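Local coordinates for protein cyclopenase asqI (Emericella nidulans, PDB 5YY3) that catalyses the zinc-dependent ring contraction of 4'-methoxycyclopenin to 4'-methoxyviridicatin, with release of methyl isocyanate, in aspoquinolone biosynthesis, at residues Arg492-His505 and Asp598-Trp610. Sequence-based numbering, arbitrary orientation.
Sequences RLFIAAEDLMNDYH and DPRGMGYPFNRAW
Phe494, near the C-terminal end of strand 487-497, and Tyr504, in the 3-10 turn that starts a few residues further on, receive Phe606 and Trp610 of a long loop of the same hemocyanin-type Ig-like domain, packed on its sheet on the side of the helical, zinc-binding part of the chain. Two edge-to-face (T-shaped) aromatic pairs carry the apolar part. Phe606 presents its edge to Phe494, with CD2 over the centre of the face and the planes at 72°. Strand residue Phe576 and Trp507 also pack on the Phe606 ring. In the second pair Tyr504 is the edge, its CE1 lying 3.7 Å from CG on the face of the Trp610 indole. Ala609 CA sits over one face of the Tyr504 phenol in a CH-π contact, 4.0 Å from the ring centroid. Pro605, which follows a cis peptide bond, touches Phe494 CE1 through its CD.

The salt bridge lies at the Asp598 end. The Arg492 chain runs extended from CG to NE and meets the carboxylate end-on: NH1 reaches Asp598 OD2 at 2.7 Å and NH2 reaches OD1 at 3.1 Å, both on syn lone pairs, with the two groups nearly coplanar. OD1 also accepts from Arg600 N, closing an Asx turn that helps fix the carboxylate, while Asp582 provides NH2 with a second salt bridge. Tyr604 CD2 lies over one guanidinium face, and a water links Arg492 NH1 to Tyr604 O. A second polar site, at the Tyr504 end, centres on Trp610, whose indole is held from within its own loop by NE1 bonding to Pro605 O (2.6 Å). Right before helix 611-614, Trp610 N donates an almost straight hydrogen bond to Tyr504 OH, 3.0 Å long at 173°.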
loop_
_atom_site.group_PDB
_atom_site.type_symbol
_atom_site.label_atom_id
_atom_site.label_comp_id
_atom_site.label_asym_id
_atom_site.label_seq_id
_atom_site.Cartn_x
_atom_site.Cartn_y
_atom_site.Cartn_z
ATOM N N ARG A 492 20.146 23.529 -27.473
ATOM C CA ARG A 492 18.824 23.160 -26.991
ATOM C C ARG A 492 18.898 21.954 -26.063
ATOM O O ARG A 492 19.281 20.856 -26.488
ATOM C CB ARG A 492 17.892 22.865 -28.168
ATOM C CG ARG A 492 17.853 23.974 -29.186
ATOM C CD ARG A 492 17.113 23.544 -30.422
ATOM N NE ARG A 492 17.030 24.643 -31.367
ATOM C CZ ARG A 492 16.029 25.506 -31.418
ATOM N NH1 ARG A 492 15.008 25.379 -30.581
ATOM N NH2 ARG A 492 16.048 26.486 -32.309
ATOM N N LEU A 493 18.525 22.163 -24.807
ATOM C CA LEU A 493 18.639 21.125 -23.785
ATOM C C LEU A 493 17.285 20.532 -23.365
ATOM O O LEU A 493 16.355 21.263 -22.991
ATOM C CB LEU A 493 19.346 21.681 -22.546
ATOM C CG LEU A 493 19.354 20.776 -21.310
ATOM C CD1 LEU A 493 20.299 19.620 -21.473
ATOM C CD2 LEU A 493 19.667 21.563 -20.054
ATOM N N PHE A 494 17.208 19.202 -23.425
ATOM C CA PHE A 494 16.051 18.432 -22.996
ATOM C C PHE A 494 16.474 17.318 -22.031
ATOM O O PHE A 494 17.608 16.813 -22.099
ATOM C CB PHE A 494 15.334 17.807 -24.198
ATOM C CG PHE A 494 14.635 18.798 -25.103
ATOM C CD1 PHE A 494 15.347 19.514 -26.060
ATOM C CD2 PHE A 494 13.250 18.961 -25.038
ATOM C CE1 PHE A 494 14.705 20.407 -26.912
ATOM C CE2 PHE A 494 12.592 19.846 -25.889
ATOM C CZ PHE A 494 13.320 20.575 -26.832
ATOM N N ILE A 495 15.566 16.930 -21.134
ATOM C CA ILE A 495 15.752 15.724 -20.332
ATOM C C ILE A 495 14.539 14.811 -20.446
ATOM O O ILE A 495 13.452 15.234 -20.836
ATOM C CB ILE A 495 15.998 16.034 -18.838
ATOM C CG1 ILE A 495 14.734 16.639 -18.191
ATOM C CG2 ILE A 495 17.267 16.909 -18.664
ATOM C CD1 ILE A 495 14.895 16.969 -16.705
ATOM N N ALA A 496 14.743 13.548 -20.098
ATOM C CA ALA A 496 13.696 12.552 -20.155
ATOM C C ALA A 496 14.002 11.470 -19.132
ATOM O O ALA A 496 15.159 11.083 -18.966
ATOM C CB ALA A 496 13.585 11.966 -21.540
ATOM N N ALA A 497 12.975 11.032 -18.408
ATOM C CA ALA A 497 13.078 9.828 -17.591
ATOM C C ALA A 497 13.601 8.710 -18.485
ATOM O O ALA A 497 13.103 8.527 -19.600
ATOM C CB ALA A 497 11.705 9.456 -16.975
ATOM N N GLU A 498 14.604 7.975 -18.014
ATOM C CA GLU A 498 15.234 6.950 -18.849
ATOM C C GLU A 498 14.233 5.961 -19.483
ATOM O O GLU A 498 14.439 5.509 -20.604
ATOM C CB GLU A 498 16.279 6.185 -18.039
ATOM C CG GLU A 498 17.201 5.309 -18.908
ATOM C CD GLU A 498 18.379 4.706 -18.131
ATOM O OE1 GLU A 498 19.063 5.453 -17.399
ATOM O OE2 GLU A 498 18.627 3.485 -18.256
ATOM N N ASP A 499 13.159 5.624 -18.772
ATOM C CA ASP A 499 12.163 4.684 -19.302
ATOM C C ASP A 499 11.364 5.268 -20.464
ATOM O O ASP A 499 10.958 4.539 -21.375
ATOM C CB ASP A 499 11.190 4.236 -18.200
ATOM C CG ASP A 499 11.852 3.346 -17.168
ATOM O OD1 ASP A 499 12.743 2.564 -17.561
ATOM O OD2 ASP A 499 11.487 3.428 -15.968
ATOM N N LEU A 500 11.127 6.577 -20.426
ATOM C CA LEU A 500 10.299 7.223 -21.447
ATOM C C LEU A 500 11.110 7.764 -22.622
ATOM O O LEU A 500 10.557 8.309 -23.568
ATOM C CB LEU A 500 9.495 8.369 -20.830
ATOM C CG LEU A 500 8.675 8.082 -19.578
ATOM C CD1 LEU A 500 7.966 9.339 -19.106
ATOM C CD2 LEU A 500 7.683 6.979 -19.863
ATOM N N MET A 501 12.427 7.603 -22.548
ATOM C CA MET A 501 13.374 8.252 -23.459
ATOM C C MET A 501 13.109 8.081 -24.962
ATOM O O MET A 501 13.443 8.973 -25.742
ATOM C CB MET A 501 14.776 7.746 -23.087
ATOM C CG MET A 501 15.856 7.903 -24.096
ATOM S SD MET A 501 17.327 7.022 -23.542
ATOM C CE MET A 501 16.564 5.592 -22.848
ATOM N N ASN A 502 12.498 6.974 -25.384
ATOM C CA ASN A 502 12.235 6.785 -26.821
ATOM C C ASN A 502 10.905 7.357 -27.321
ATOM O O ASN A 502 10.519 7.140 -28.467
ATOM C CB ASN A 502 12.293 5.307 -27.185
ATOM C CG ASN A 502 13.695 4.778 -27.191
ATOM O OD1 ASN A 502 14.656 5.508 -27.486
ATOM N ND2 ASN A 502 13.837 3.506 -26.862
ATOM N N ASP A 503 10.198 8.058 -26.451
ATOM C CA ASP A 503 9.007 8.779 -26.845
ATOM C C ASP A 503 9.366 10.245 -26.995
ATOM O O ASP A 503 9.759 10.888 -26.014
ATOM C CB ASP A 503 7.900 8.591 -25.805
ATOM C CG ASP A 503 6.698 9.462 -26.065
ATOM O OD1 ASP A 503 6.424 9.764 -27.249
ATOM O OD2 ASP A 503 6.014 9.834 -25.082
ATOM N N TYR A 504 9.258 10.755 -28.223
ATOM C CA TYR A 504 9.493 12.168 -28.530
ATOM C C TYR A 504 8.834 13.102 -27.521
ATOM O O TYR A 504 9.433 14.071 -27.061
ATOM C CB TYR A 504 8.942 12.525 -29.912
ATOM C CG TYR A 504 9.479 11.751 -31.098
ATOM C CD1 TYR A 504 10.762 11.996 -31.606
ATOM C CD2 TYR A 504 8.683 10.808 -31.748
ATOM C CE1 TYR A 504 11.239 11.299 -32.710
ATOM C CE2 TYR A 504 9.149 10.113 -32.847
ATOM C CZ TYR A 504 10.434 10.360 -33.326
ATOM O OH TYR A 504 10.897 9.666 -34.430
ATOM N N HIS A 505 7.583 12.805 -27.190
ATOM C CA HIS A 505 6.754 13.743 -26.446
ATOM C C HIS A 505 7.003 13.663 -24.959
ATOM O O HIS A 505 6.436 14.447 -24.195
ATOM C CB HIS A 505 5.291 13.485 -26.779
ATOM C CG HIS A 505 5.046 13.427 -28.249
ATOM N ND1 HIS A 505 4.779 14.547 -29.001
ATOM C CD2 HIS A 505 5.123 12.393 -29.126
ATOM C CE1 HIS A 505 4.670 14.204 -30.273
ATOM N NE2 HIS A 505 4.880 12.903 -30.372
ATOM N N ASP A 598 10.560 31.060 -31.839
ATOM C CA ASP A 598 11.607 30.139 -32.252
ATOM C C ASP A 598 11.485 29.777 -33.722
ATOM O O ASP A 598 10.496 29.181 -34.138
ATOM C CB ASP A 598 11.563 28.866 -31.400
ATOM C CG ASP A 598 12.787 27.976 -31.596
ATOM O OD1 ASP A 598 13.317 27.879 -32.732
ATOM O OD2 ASP A 598 13.219 27.369 -30.592
ATOM N N PRO A 599 12.521 30.108 -34.502
ATOM C CA PRO A 599 12.646 29.767 -35.926
ATOM C C PRO A 599 12.336 28.292 -36.242
ATOM O O PRO A 599 12.014 27.973 -37.392
ATOM C CB PRO A 599 14.117 30.070 -36.226
ATOM C CG PRO A 599 14.504 31.112 -35.237
ATOM C CD PRO A 599 13.694 30.851 -33.999
ATOM N N ARG A 600 12.443 27.412 -35.245
ATOM C CA ARG A 600 12.342 25.964 -35.464
ATOM C C ARG A 600 11.024 25.342 -35.011
ATOM O O ARG A 600 10.739 24.181 -35.323
ATOM C CB ARG A 600 13.488 25.250 -34.749
ATOM C CG ARG A 600 14.826 25.438 -35.404
ATOM C CD ARG A 600 14.781 24.894 -36.816
ATOM N NE ARG A 600 15.640 25.678 -37.695
ATOM C CZ ARG A 600 15.198 26.573 -38.570
ATOM N NH1 ARG A 600 13.889 26.789 -38.712
ATOM N NH2 ARG A 600 16.072 27.239 -39.314
ATOM N N GLY A 601 10.219 26.099 -34.278
ATOM C CA GLY A 601 8.989 25.556 -33.735
ATOM C C GLY A 601 9.239 25.159 -32.295
ATOM O O GLY A 601 10.300 24.606 -31.984
ATOM N N MET A 602 8.288 25.453 -31.414
ATOM C CA MET A 602 8.497 25.207 -29.993
ATOM C C MET A 602 8.735 23.720 -29.704
ATOM O O MET A 602 8.069 22.844 -30.241
ATOM C CB MET A 602 7.312 25.727 -29.182
ATOM C CG MET A 602 7.221 27.263 -29.087
ATOM S SD MET A 602 8.518 28.202 -28.198
ATOM C CE MET A 602 9.247 27.040 -27.018
ATOM N N GLY A 603 9.734 23.436 -28.886
ATOM C CA GLY A 603 10.044 22.063 -28.532
ATOM C C GLY A 603 10.889 21.307 -29.526
ATOM O O GLY A 603 11.092 20.103 -29.367
ATOM N N TYR A 604 11.391 22.007 -30.542
ATOM C CA TYR A 604 12.316 21.416 -31.511
ATOM C C TYR A 604 13.528 20.832 -30.803
ATOM O O TYR A 604 14.107 21.485 -29.935
ATOM C CB TYR A 604 12.766 22.463 -32.525
ATOM C CG TYR A 604 13.661 21.918 -33.612
ATOM C CD1 TYR A 604 13.115 21.348 -34.758
ATOM C CD2 TYR A 604 15.048 21.969 -33.496
ATOM C CE1 TYR A 604 13.920 20.839 -35.762
ATOM C CE2 TYR A 604 15.866 21.457 -34.504
ATOM C CZ TYR A 604 15.288 20.897 -35.637
ATOM O OH TYR A 604 16.078 20.395 -36.656
ATOM N N PRO A 605 13.963 19.633 -31.204
ATOM C CA PRO A 605 13.531 18.820 -32.347
ATOM C C PRO A 605 12.542 17.707 -32.006
ATOM O O PRO A 605 12.313 16.808 -32.819
ATOM C CB PRO A 605 14.846 18.217 -32.829
ATOM C CG PRO A 605 15.598 17.967 -31.536
ATOM C CD PRO A 605 15.178 19.074 -30.577
ATOM N N PHE A 606 11.965 17.755 -30.815
ATOM C CA PHE A 606 11.066 16.689 -30.398
ATOM C C PHE A 606 9.605 16.955 -30.739
ATOM O O PHE A 606 8.740 16.217 -30.307
ATOM C CB PHE A 606 11.204 16.441 -28.895
ATOM C CG PHE A 606 12.545 15.872 -28.508
ATOM C CD1 PHE A 606 12.868 14.564 -28.825
ATOM C CD2 PHE A 606 13.480 16.652 -27.841
ATOM C CE1 PHE A 606 14.075 14.040 -28.468
ATOM C CE2 PHE A 606 14.700 16.134 -27.490
ATOM C CZ PHE A 606 14.996 14.825 -27.798
ATOM N N ASN A 607 9.345 17.996 -31.528
ATOM C CA ASN A 607 7.981 18.424 -31.823
ATOM C C ASN A 607 7.418 17.762 -33.080
ATOM O O ASN A 607 6.216 17.827 -33.333
ATOM C CB ASN A 607 7.924 19.943 -31.952
ATOM C CG ASN A 607 8.828 20.469 -33.054
ATOM O OD1 ASN A 607 9.839 19.847 -33.388
ATOM N ND2 ASN A 607 8.470 21.619 -33.625
ATOM N N ARG A 608 8.282 17.111 -33.851
ATOM C CA ARG A 608 7.849 16.268 -34.975
ATOM C C ARG A 608 8.611 14.961 -34.929
ATOM O O ARG A 608 9.634 14.882 -34.265
ATOM C CB ARG A 608 8.091 16.957 -36.323
ATOM C CG ARG A 608 6.928 17.767 -36.799
ATOM C CD ARG A 608 7.360 18.774 -37.814
ATOM N NE ARG A 608 7.307 20.106 -37.227
ATOM C CZ ARG A 608 6.181 20.787 -37.056
ATOM N NH1 ARG A 608 5.038 20.255 -37.459
ATOM N NH2 ARG A 608 6.202 22.001 -36.507
ATOM N N ALA A 609 8.139 13.940 -35.636
ATOM C CA ALA A 609 8.888 12.692 -35.667
ATOM C C ALA A 609 10.190 12.932 -36.426
ATOM O O ALA A 609 10.292 13.895 -37.189
ATOM C CB ALA A 609 8.082 11.577 -36.313
ATOM N N TRP A 610 11.184 12.070 -36.219
ATOM C CA TRP A 610 12.452 12.208 -36.932
ATOM C C TRP A 610 12.482 11.271 -38.109
ATOM O O TRP A 610 12.127 10.094 -38.013
ATOM C CB TRP A 610 13.653 11.925 -36.034
ATOM C CG TRP A 610 13.762 12.828 -34.869
ATOM C CD1 TRP A 610 13.023 13.953 -34.625
ATOM C CD2 TRP A 610 14.658 12.681 -33.760
ATOM N NE1 TRP A 610 13.409 14.516 -33.427
ATOM C CE2 TRP A 610 14.409 13.750 -32.878
ATOM C CE3 TRP A 610 15.647 11.747 -33.431
ATOM C CZ2 TRP A 610 15.115 13.914 -31.690
ATOM C CZ3 TRP A 610 16.345 11.907 -32.257
ATOM C CH2 TRP A 610 16.079 12.984 -31.396
HETATM O O HOH W 1 14.037 23.671 -28.589
HETATM O O HOH W 2 6.492 17.397 -28.088
#